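Local coordinates for rutinosidase (Aspergillus niger, PDB 6I1A), which hydrolyses rutinosides such as rutin, releasing the disaccharide rutinose, and probably also acts as an exo-1,3-beta-glucanase, as a secreted family 5 glycoside hydrolase, at residues A[15-18]-A[19-22]. Sequence-based numbering, arbitrary orientation.
With EDO (1,2-ethanediol), chain J.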
loop_
_atom_site.group_PDB
_atom_site.type_symbol
_atom_site.label_atom_id
_atom_site.label_comp_id
_atom_site.label_asym_id
_atom_site.label_seq_id
_atom_site.Cartn_x
_atom_site.Cartn_y
_atom_site.Cartn_z
ATOM N N ILE A 15 33.704 -6.654 0.705
ATOM C CA ILE A 15 32.543 -7.474 0.276
ATOM C C ILE A 15 31.911 -6.893 -0.971
ATOM O O ILE A 15 31.942 -5.633 -1.213
ATOM C CB ILE A 15 31.553 -7.692 1.420
ATOM C CG1 ILE A 15 30.731 -6.450 1.703
ATOM C CG2 ILE A 15 32.283 -8.216 2.675
ATOM C CD1 ILE A 15 29.437 -6.815 2.471
ATOM N N ASP A 16 31.336 -7.790 -1.747
ATOM C CA ASP A 16 30.513 -7.475 -2.900
ATOM C C ASP A 16 29.079 -7.764 -2.484
ATOM O O ASP A 16 28.739 -8.901 -2.305
ATOM C CB ASP A 16 30.899 -8.315 -4.110
ATOM C CG ASP A 16 30.125 -7.969 -5.340
ATOM O OD1 ASP A 16 29.137 -7.256 -5.282
ATOM O OD2 ASP A 16 30.550 -8.435 -6.429
ATOM N N TRP A 17 28.299 -6.715 -2.237
ATOM C CA TRP A 17 26.906 -6.934 -1.784
ATOM C C TRP A 17 26.103 -7.738 -2.805
ATOM O O TRP A 17 24.969 -8.138 -2.496
ATOM C CB TRP A 17 26.239 -5.593 -1.466
ATOM C CG TRP A 17 26.472 -5.172 -0.049
ATOM C CD1 TRP A 17 27.331 -4.216 0.426
ATOM C CD2 TRP A 17 25.791 -5.680 1.114
ATOM N NE1 TRP A 17 27.278 -4.133 1.782
ATOM C CE2 TRP A 17 26.297 -4.989 2.230
ATOM C CE3 TRP A 17 24.798 -6.666 1.335
ATOM C CZ2 TRP A 17 25.896 -5.268 3.541
ATOM C CZ3 TRP A 17 24.377 -6.919 2.630
ATOM C CH2 TRP A 17 24.875 -6.177 3.716
ATOM N N ARG A 18 26.543 -7.872 -4.063
ATOM C CA ARG A 18 25.813 -8.694 -5.041
ATOM C C ARG A 18 25.921 -10.180 -4.701
ATOM O O ARG A 18 25.053 -10.946 -5.173
ATOM C CB ARG A 18 26.300 -8.399 -6.473
ATOM C CG ARG A 18 25.873 -7.037 -6.974
ATOM C CD ARG A 18 26.539 -6.668 -8.317
ATOM N NE ARG A 18 26.307 -5.261 -8.689
ATOM C CZ ARG A 18 25.150 -4.832 -9.075
ATOM N NH1 ARG A 18 24.132 -5.673 -9.240
ATOM N NH2 ARG A 18 24.972 -3.549 -9.382
ATOM N N THR A 19 26.969 -10.586 -4.033
ATOM C CA THR A 19 27.170 -12.025 -3.720
ATOM C C THR A 19 27.046 -12.290 -2.223
ATOM O O THR A 19 26.808 -13.461 -1.840
ATOM C CB THR A 19 28.502 -12.501 -4.300
ATOM O OG1 THR A 19 29.604 -11.821 -3.718
ATOM C CG2 THR A 19 28.506 -12.315 -5.796
ATOM N N PHE A 20 27.296 -11.307 -1.380
ATOM C CA PHE A 20 27.296 -11.488 0.095
ATOM C C PHE A 20 25.871 -11.755 0.553
ATOM O O PHE A 20 24.919 -11.080 0.156
ATOM C CB PHE A 20 27.876 -10.235 0.732
ATOM C CG PHE A 20 27.884 -10.264 2.234
ATOM C CD1 PHE A 20 28.892 -10.897 2.921
ATOM C CD2 PHE A 20 26.856 -9.677 2.954
ATOM C CE1 PHE A 20 28.892 -10.962 4.314
ATOM C CE2 PHE A 20 26.867 -9.717 4.338
ATOM C CZ PHE A 20 27.884 -10.350 5.017
ATOM N N LYS A 21 25.725 -12.694 1.470
ATOM C CA LYS A 21 24.462 -13.003 2.165
ATOM C C LYS A 21 24.743 -13.015 3.661
ATOM O O LYS A 21 25.788 -13.458 4.103
ATOM C CB LYS A 21 23.914 -14.337 1.744
ATOM C CG LYS A 21 23.504 -14.365 0.269
ATOM C CD LYS A 21 22.037 -14.371 0.031
ATOM C CE LYS A 21 21.655 -15.063 -1.264
ATOM N NZ LYS A 21 20.563 -14.352 -1.954
ATOM N N GLY A 22 23.828 -12.457 4.432
ATOM C CA GLY A 22 23.981 -12.563 5.877
ATOM C C GLY A 22 22.716 -12.234 6.609
ATOM O O GLY A 22 21.896 -11.443 6.151
HETATM C C1 EDO J . 27.484 -3.609 -4.862
HETATM O O1 EDO J . 26.589 -3.020 -5.711
HETATM C C2 EDO J . 28.811 -3.910 -5.546
HETATM O O2 EDO J . 28.712 -4.884 -6.602
#
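Asp16 O accepts hydrogen bonds from the backbone N of Thr19 and of Phe20, both at 3.0 Å: the first closes a type I beta turn of residues 16-19, the second widens it to an alpha-turn just ahead of strand 22-26 of the TIM barrel. The two donors reach the oxygen differently: Phe20 N lies almost in line with the C=O bond, at 163°, whereas Thr19 N sits well above the carbonyl plane. The same residue also forms an Asx turn, Asp16 OD1 taking the N-H of Arg18 at 2.9 Å from above the carboxylate plane. Aspartate suits this place because CG, anti to the backbone N (chi1 -177°), sets its short carboxylate beside the onward chain, where OD1 meets the amide two residues ahead.

On one side of the turn the side chains of Ile15, Trp17 and Phe20 pack together. The flat Phe20 ring offers its edge to one face of the Trp17 indole, a T-shaped pair with planes at 77° and Phe20 CD2 3.7 Å from Trp17 CZ3, and a face to Ile15 CD1, 4.0 Å from the Phe20 ring centroid in a CH-pi contact. Isoleucine's CG1-CD1 branch is long enough for that methyl also to rest above the rim of the same indole face. Buried Trp17 combines this broad face with a single N-H, satisfied by Thr188 OG1, and meets Phe300 edge-to-face, joining the turn to strands 187-190 and 299-308.

Arg18, extended from CG to NE, packs on Phe297 and Pro298; its length lets NH2 bond to the carbonyl oxygens of Lys296 and Ala257. Beside it, a 1,2-ethanediol, probably a crystallisation additive and also bonded to Leu261 O, donates from O2 to Asp16 OD1 at 2.7 Å.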